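Local coordinates for protein probable CoA-transferase alpha subunit (PDB 6COJ) that forms, with its beta subunit, a CoA-transferase-like hydrolase that opens a ring of a cholesterol-derived CoA thioester during steroid breakdown, at residues G40-R44 / F88-D92; S43-A49 / G251-A257. The protein carries 1 engineered substitution. All blocks are in the same frame, centred on the assembly; numbering follows the deposited sequence.

Interaction 1. Residues G40-R44 / F88-D92; sequences GWGSR and FVSLD. With F8G (S-{(3R,5R,9R)-1-[(2R,3S,4R,5R)-5-(6-amino-9H-purin-9-yl)-4-hydroxy-3-(phosphonooxy)tetrahydrofuran-2-yl]-3,5,9-trihydroxy-8,8-dimethyl-3,5-dioxido-10,14-dioxo-2,4,6-trioxa-11,15-diaza-3lambda~5~,5lambda~5~-diphosphaheptadecan-17-yl} (5R,10R)-7-hydroxy-10-methyl-2-oxo-1-oxaspiro[4.5]dec-6-ene-6-carbothioate (non-preferred name)), chain E.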
loop_
_atom_site.group_PDB
_atom_site.type_symbol
_atom_site.label_atom_id
_atom_site.label_comp_id
_atom_site.label_asym_id
_atom_site.label_seq_id
_atom_site.Cartn_x
_atom_site.Cartn_y
_atom_site.Cartn_z
ATOM N N GLY A 40 -5.780 14.621 6.025
ATOM C CA GLY A 40 -4.650 15.266 6.660
ATOM C C GLY A 40 -4.148 14.459 7.852
ATOM O O GLY A 40 -4.383 13.255 7.974
ATOM N N TRP A 41 -3.465 15.161 8.761
ATOM C CA TRP A 41 -2.800 14.507 9.884
ATOM C C TRP A 41 -2.434 15.561 10.918
ATOM O O TRP A 41 -1.656 16.467 10.615
ATOM C CB TRP A 41 -1.523 13.841 9.360
ATOM C CG TRP A 41 -0.596 13.254 10.393
ATOM C CD1 TRP A 41 0.240 13.940 11.247
ATOM C CD2 TRP A 41 -0.356 11.862 10.629
ATOM N NE1 TRP A 41 0.961 13.052 12.009
ATOM C CE2 TRP A 41 0.622 11.773 11.641
ATOM C CE3 TRP A 41 -0.885 10.680 10.090
ATOM C CZ2 TRP A 41 1.087 10.548 12.121
ATOM C CZ3 TRP A 41 -0.419 9.465 10.571
ATOM C CH2 TRP A 41 0.555 9.413 11.574
ATOM N N GLY A 42 -2.976 15.466 12.133
ATOM C CA GLY A 42 -2.613 16.457 13.136
ATOM C C GLY A 42 -2.904 17.856 12.624
ATOM O O GLY A 42 -4.002 18.138 12.129
ATOM N N SER A 43 -1.914 18.742 12.706
ATOM C CA SER A 43 -2.051 20.084 12.137
ATOM C C SER A 43 -1.400 20.179 10.755
ATOM O O SER A 43 -0.589 21.070 10.466
ATOM C CB SER A 43 -1.503 21.128 13.106
ATOM O OG SER A 43 -1.759 22.447 12.659
ATOM N N ARG A 44 -1.774 19.248 9.875
ATOM C CA ARG A 44 -1.163 19.126 8.552
ATOM C C ARG A 44 -2.243 18.842 7.520
ATOM O O ARG A 44 -2.924 17.812 7.592
ATOM C CB ARG A 44 -0.086 18.028 8.517
ATOM C CG ARG A 44 0.901 18.105 9.671
ATOM C CD ARG A 44 1.872 16.931 9.694
ATOM N NE ARG A 44 2.505 16.796 11.004
ATOM C CZ ARG A 44 3.768 16.450 11.220
ATOM N NH1 ARG A 44 4.601 16.223 10.205
ATOM N NH2 ARG A 44 4.214 16.360 12.466
ATOM N N PHE A 88 -4.463 9.532 17.318
ATOM C CA PHE A 88 -3.926 10.547 18.214
ATOM C C PHE A 88 -4.730 11.813 17.974
ATOM O O PHE A 88 -5.510 11.900 17.022
ATOM C CB PHE A 88 -2.444 10.822 17.924
ATOM C CG PHE A 88 -2.187 11.366 16.543
ATOM C CD1 PHE A 88 -2.288 12.732 16.290
ATOM C CD2 PHE A 88 -1.828 10.517 15.499
ATOM C CE1 PHE A 88 -2.066 13.241 15.018
ATOM C CE2 PHE A 88 -1.586 11.026 14.227
ATOM C CZ PHE A 88 -1.706 12.382 13.990
ATOM N N VAL A 89 -4.527 12.797 18.843
ATOM C CA VAL A 89 -4.940 14.171 18.571
ATOM C C VAL A 89 -3.762 15.067 18.922
ATOM O O VAL A 89 -3.275 15.037 20.058
ATOM C CB VAL A 89 -6.192 14.592 19.363
ATOM C CG1 VAL A 89 -6.562 16.039 19.012
ATOM C CG2 VAL A 89 -7.357 13.642 19.065
ATOM N N SER A 90 -3.279 15.836 17.944
ATOM C CA SER A 90 -2.113 16.676 18.181
ATOM C C SER A 90 -2.191 17.926 17.325
ATOM O O SER A 90 -2.650 17.877 16.178
ATOM C CB SER A 90 -0.814 15.939 17.833
ATOM O OG SER A 90 0.313 16.763 18.102
ATOM N N LEU A 91 -1.738 19.044 17.900
ATOM C CA LEU A 91 -1.537 20.278 17.154
ATOM C C LEU A 91 -0.151 20.364 16.518
ATOM O O LEU A 91 0.128 21.337 15.814
ATOM C CB LEU A 91 -1.791 21.492 18.054
ATOM C CG LEU A 91 -3.207 21.624 18.634
ATOM C CD1 LEU A 91 -3.325 22.874 19.498
ATOM C CD2 LEU A 91 -4.252 21.647 17.528
ATOM N N ASP A 92 0.725 19.387 16.778
ATOM C CA ASP A 92 2.067 19.289 16.194
ATOM C C ASP A 92 3.061 20.312 16.743
ATOM O O ASP A 92 4.254 20.018 16.857
ATOM C CB ASP A 92 2.032 19.273 14.662
ATOM C CG ASP A 92 1.644 17.916 14.114
ATOM O OD1 ASP A 92 2.176 16.902 14.619
ATOM O OD2 ASP A 92 0.798 17.847 13.199
HETATM C C4 F8G E . -2.390 15.322 36.297
HETATM C C5 F8G E . -2.470 13.937 36.780
HETATM C C6 F8G E . -3.813 13.359 37.021
HETATM C C8 F8G E . -0.377 14.517 36.515
HETATM N N1 F8G E . -4.911 14.117 36.790
HETATM N N3 F8G E . -3.517 16.041 36.081
HETATM C "C1'" F8G E . -0.597 16.907 35.682
HETATM C C2 F8G E . -4.863 15.504 36.307
HETATM C "C2'" F8G E . 0.660 17.416 36.360
HETATM C "C3'" F8G E . 1.268 18.252 35.257
HETATM C "C4'" F8G E . 0.967 17.448 34.019
HETATM C "C5'" F8G E . 2.093 16.472 33.755
HETATM C CAA F8G E . 5.498 5.322 14.797
HETATM C CAB F8G E . 5.704 6.212 15.997
HETATM C CAC F8G E . 4.959 7.310 16.238
HETATM C CAD F8G E . 4.116 7.942 15.139
HETATM C CAE F8G E . 4.315 7.221 13.808
HETATM C CAF F8G E . 4.275 5.719 13.997
HETATM C CAG F8G E . 4.902 7.884 17.594
HETATM C CAI F8G E . 3.281 7.623 12.767
HETATM C CAK F8G E . 4.319 9.460 14.949
HETATM C CAL F8G E . 3.017 10.186 15.334
HETATM C CAM F8G E . 2.121 9.040 15.736
HETATM C CAQ F8G E . 5.277 8.327 20.255
HETATM C CAR F8G E . 6.048 9.636 20.229
HETATM C CAT F8G E . 6.135 10.594 22.444
HETATM C CAU F8G E . 5.692 11.763 23.304
HETATM C CAV F8G E . 5.814 11.509 24.802
HETATM C CAX F8G E . 6.364 13.571 25.909
HETATM C CAY F8G E . 5.929 14.735 26.762
HETATM C CAZ F8G E . 6.406 14.598 28.212
HETATM C CBA F8G E . 5.766 15.698 29.047
HETATM C CBM F8G E . 5.964 13.250 28.763
HETATM C CBN F8G E . 7.919 14.742 28.330
HETATM N N6 F8G E . -3.943 12.086 37.467
HETATM N N7 F8G E . -1.198 13.503 36.892
HETATM N N9 F8G E . -1.096 15.602 36.174
HETATM N NAS F8G E . 5.582 10.559 21.236
HETATM N NAW F8G E . 5.431 12.690 25.564
HETATM O "O2'" F8G E . 0.369 18.203 37.517
HETATM O "O3'" F8G E . 0.536 19.455 35.105
HETATM O "O4'" F8G E . -0.230 16.731 34.313
HETATM O "O5'" F8G E . 3.266 17.210 33.427
HETATM O OAH F8G E . 6.601 5.878 16.744
HETATM O OAJ F8G E . 4.163 8.839 17.801
HETATM O OAN F8G E . 0.998 9.097 16.188
HETATM O OAO F8G E . 2.758 7.770 15.524
HETATM O OBB F8G E . 4.364 15.571 28.868
HETATM O OBD F8G E . 3.226 16.249 31.093
HETATM O OBJ F8G E . 6.944 9.757 22.823
HETATM O OBK F8G E . 7.520 13.444 25.534
HETATM O OBL F8G E . 6.428 15.962 26.206
HETATM O OBO F8G E . 1.999 16.410 28.958
HETATM O OBP F8G E . 3.856 18.051 29.302
HETATM O OBQ F8G E . 5.314 17.536 31.913
HETATM O OBR F8G E . 4.777 15.282 32.861
HETATM O OCI F8G E . 0.229 21.961 35.316
HETATM O OCJ F8G E . 1.155 20.641 37.204
HETATM O OCK F8G E . 2.518 21.010 35.148
HETATM P PBC F8G E . 3.369 16.641 29.538
HETATM P PBE F8G E . 4.222 16.574 32.310
HETATM P PCH F8G E . 1.128 20.814 35.706
HETATM S SAP F8G E . 5.782 7.311 18.904
HETATM O O HOH W 1 2.313 14.127 14.341
#
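D92 and F88 bury the most surface here, about 70 Å² each. D92 points its side chain toward the 40-44 loop. D92 OD2 accepts from S43 N at 2.9 Å and from R44 NE at 3.0 Å. D92 OD1 accepts from R44 NH2 at 3.0 Å, so the salt bridge is bidentate. A water links the acid to the tryptophan: it accepts from W41 NE1 at 2.9 Å and donates to D92 OD1 at 2.8 Å. F88 makes the apolar half. Its CZ lies over one face of the W41 indole, 3.4 Å from CE2, with the ring planes at an oblique 58°. S43 comes third, its CB 3.2 Å from L91 O. Its hydroxyl bonds to Q268. G42 has positive phi, and a CB there would clash with D92 OD2. Both aromatic residues touch the bound thioester: F88 CD2 is 3.2 Å from F8G OAN, and W41 CH2 is 3.5 Å from F8G CAI. F80 of the beta subunit stacks on W41, and R126 of the beta subunit makes a cation-pi contact with F88. The arrangement is an aromatic wall of the ligand pocket at the alpha-beta subunit interface, backed by the R44-D92 salt bridge.

Interaction 2. Residues S43-A49 / G251-A257; sequences SRRKPMA and GAHFTLA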
loop_
_atom_site.group_PDB
_atom_site.type_symbol
_atom_site.label_atom_id
_atom_site.label_comp_id
_atom_site.label_asym_id
_atom_site.label_seq_id
_atom_site.Cartn_x
_atom_site.Cartn_y
_atom_site.Cartn_z
ATOM N N SER A 43 -1.914 18.742 12.706
ATOM C CA SER A 43 -2.051 20.084 12.137
ATOM C C SER A 43 -1.400 20.179 10.755
ATOM O O SER A 43 -0.589 21.070 10.466
ATOM C CB SER A 43 -1.503 21.128 13.106
ATOM O OG SER A 43 -1.759 22.447 12.659
ATOM N N ARG A 44 -1.774 19.248 9.875
ATOM C CA ARG A 44 -1.163 19.126 8.552
ATOM C C ARG A 44 -2.243 18.842 7.520
ATOM O O ARG A 44 -2.924 17.812 7.592
ATOM C CB ARG A 44 -0.086 18.028 8.517
ATOM C CG ARG A 44 0.901 18.105 9.671
ATOM C CD ARG A 44 1.872 16.931 9.694
ATOM N NE ARG A 44 2.505 16.796 11.004
ATOM C CZ ARG A 44 3.768 16.450 11.220
ATOM N NH1 ARG A 44 4.601 16.223 10.205
ATOM N NH2 ARG A 44 4.214 16.360 12.466
ATOM N N ARG A 45 -2.369 19.757 6.558
ATOM C CA ARG A 45 -3.281 19.660 5.410
ATOM C C ARG A 45 -4.666 19.164 5.796
ATOM O O ARG A 45 -5.251 18.284 5.161
ATOM C CB ARG A 45 -2.681 18.885 4.234
ATOM C CG ARG A 45 -3.155 19.456 2.894
ATOM C CD ARG A 45 -2.562 18.727 1.675
ATOM N NE ARG A 45 -3.041 17.343 1.650
ATOM C CZ ARG A 45 -2.279 16.253 1.668
ATOM N NH1 ARG A 45 -0.949 16.333 1.632
ATOM N NH2 ARG A 45 -2.878 15.064 1.698
ATOM N N LYS A 46 -5.214 19.778 6.847
ATOM C CA LYS A 46 -6.582 19.482 7.212
ATOM C C LYS A 46 -7.533 20.275 6.319
ATOM O O LYS A 46 -7.218 21.393 5.910
ATOM C CB LYS A 46 -6.813 19.887 8.661
ATOM C CG LYS A 46 -6.186 18.909 9.636
ATOM C CD LYS A 46 -6.956 17.617 9.649
ATOM C CE LYS A 46 -6.335 16.588 10.560
ATOM N NZ LYS A 46 -7.200 15.387 10.567
ATOM N N PRO A 47 -8.718 19.709 5.992
ATOM C CA PRO A 47 -9.733 20.466 5.221
ATOM C C PRO A 47 -10.468 21.453 6.122
ATOM O O PRO A 47 -11.659 21.317 6.441
ATOM C CB PRO A 47 -10.637 19.349 4.691
ATOM C CG PRO A 47 -10.592 18.318 5.779
ATOM C CD PRO A 47 -9.156 18.328 6.273
ATOM N N MET A 48 -9.732 22.478 6.563
ATOM C CA MET A 48 -10.238 23.384 7.586
ATOM C C MET A 48 -11.383 24.248 7.071
ATOM O O MET A 48 -12.302 24.570 7.836
ATOM C CB MET A 48 -9.106 24.254 8.135
ATOM C CG MET A 48 -8.005 23.501 8.857
ATOM S SD MET A 48 -8.548 22.660 10.354
ATOM C CE MET A 48 -8.636 24.055 11.476
ATOM N N ALA A 49 -11.357 24.626 5.789
ATOM C CA ALA A 49 -12.495 25.345 5.226
ATOM C C ALA A 49 -13.755 24.488 5.258
ATOM O O ALA A 49 -14.840 24.981 5.585
ATOM C CB ALA A 49 -12.173 25.835 3.811
ATOM N N GLY A 251 -7.409 26.872 1.973
ATOM C CA GLY A 251 -8.457 26.083 2.594
ATOM C C GLY A 251 -7.985 25.106 3.646
ATOM O O GLY A 251 -8.826 24.440 4.260
ATOM N N ALA A 252 -6.671 24.993 3.858
ATOM C CA ALA A 252 -6.137 24.229 4.970
ATOM C C ALA A 252 -5.740 25.102 6.157
ATOM O O ALA A 252 -5.420 24.563 7.220
ATOM C CB ALA A 252 -4.948 23.370 4.517
ATOM N N HIS A 253 -5.767 26.426 6.010
ATOM C CA HIS A 253 -5.379 27.312 7.105
ATOM C C HIS A 253 -6.233 26.993 8.337
ATOM O O HIS A 253 -7.449 26.898 8.207
ATOM C CB HIS A 253 -5.587 28.771 6.694
ATOM C CG HIS A 253 -5.100 29.749 7.714
ATOM N ND1 HIS A 253 -5.860 30.134 8.799
ATOM C CD2 HIS A 253 -3.920 30.405 7.826
ATOM C CE1 HIS A 253 -5.167 30.979 9.539
ATOM N NE2 HIS A 253 -3.990 31.169 8.966
ATOM N N PHE A 254 -5.645 26.850 9.530
ATOM C CA PHE A 254 -4.274 27.231 9.856
ATOM C C PHE A 254 -3.269 26.082 9.910
ATOM O O PHE A 254 -2.200 26.232 10.507
ATOM C CB PHE A 254 -4.261 27.965 11.212
ATOM C CG PHE A 254 -5.130 27.322 12.270
ATOM C CD1 PHE A 254 -4.644 26.282 13.060
ATOM C CD2 PHE A 254 -6.436 27.756 12.473
ATOM C CE1 PHE A 254 -5.450 25.696 14.034
ATOM C CE2 PHE A 254 -7.246 27.173 13.446
ATOM C CZ PHE A 254 -6.751 26.143 14.226
ATOM N N THR A 255 -3.581 24.946 9.288
ATOM C CA THR A 255 -2.614 23.855 9.216
ATOM C C THR A 255 -1.696 24.049 8.003
ATOM O O THR A 255 -1.955 24.877 7.123
ATOM C CB THR A 255 -3.329 22.500 9.157
ATOM O OG1 THR A 255 -4.045 22.343 7.916
ATOM C CG2 THR A 255 -4.310 22.400 10.324
ATOM N N LEU A 256 -0.602 23.293 7.962
ATOM C CA LEU A 256 0.304 23.403 6.818
ATOM C C LEU A 256 -0.292 22.717 5.584
ATOM O O LEU A 256 -1.257 21.955 5.667
ATOM C CB LEU A 256 1.702 22.871 7.156
ATOM C CG LEU A 256 1.900 21.429 7.631
ATOM C CD1 LEU A 256 1.711 20.420 6.504
ATOM C CD2 LEU A 256 3.287 21.266 8.252
ATOM N N ALA A 257 0.307 22.964 4.424
ATOM C CA ALA A 257 -0.261 22.415 3.193
ATOM C C ALA A 257 0.826 22.118 2.164
ATOM O O ALA A 257 0.809 22.609 1.038
ATOM C CB ALA A 257 -1.330 23.339 2.618
#
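Four hydrogen bonds join the loop leading into helix 48-56 to the 251-257 loop. Two form a single beta bridge between R44 and L256. R45 N donates to L256 O at 2.6 Å, and L256 N gives a weak bond to S43 O at 3.3 Å. T255 turns its side chain toward the other segment. Its OG1 accepts from K46 N at 3.0 Å and donates to A252 O within its own loop at 2.7 Å. The fourth bond lies at the start of the helix, where A49 N donates to G251 O at 3.0 Å. The 251-257 loop thus supplies an acceptor to the first turn. A CA-H...O contact joins A252 CA to K46 O at 3.2 Å.

Apolar packing centres on M48. Its CE sits over one face of the F254 ring, 4.2 Å from the centroid, a CH-pi contact. At the other end, L256 CD1 packs on R44 CB at 3.6 Å.

The charged ends lead away: R45 bonds to H183 O and pairs with D203, K46 bonds to G39 O and pairs with D71, and R44 pairs with D92. P70 of helix 70-77 packs on M48, F254 and T255. Strand 177-184 touches P47 and A252, and helix 293-306 meets A49, H253 and F254. The contact thus joins two loops that follow the C-terminal ends of strands 35-38 and 244-247 of the parallel sheet.

Interactions 1 and 2 are both largely buried and start from the same loop after strand 35-38. S43 and R44 belong to both. In interaction 1 the backbone N of S43 and the guanidinium of R44 serve D92. In interaction 2 the carbonyl O of S43 and the CB of R44 meet the 251-257 loop. The chemistry follows the place. Residues 40-44 and 88-92 face the ligand and the beta subunit, and rely on aromatic rings and a salt bridge. Residues 43-49 and 251-257 lie farther from the ligand and use mainly backbone bonds and methionine packing. K46 CE touches W41 N at 3.7 Å, so the two contacts adjoin.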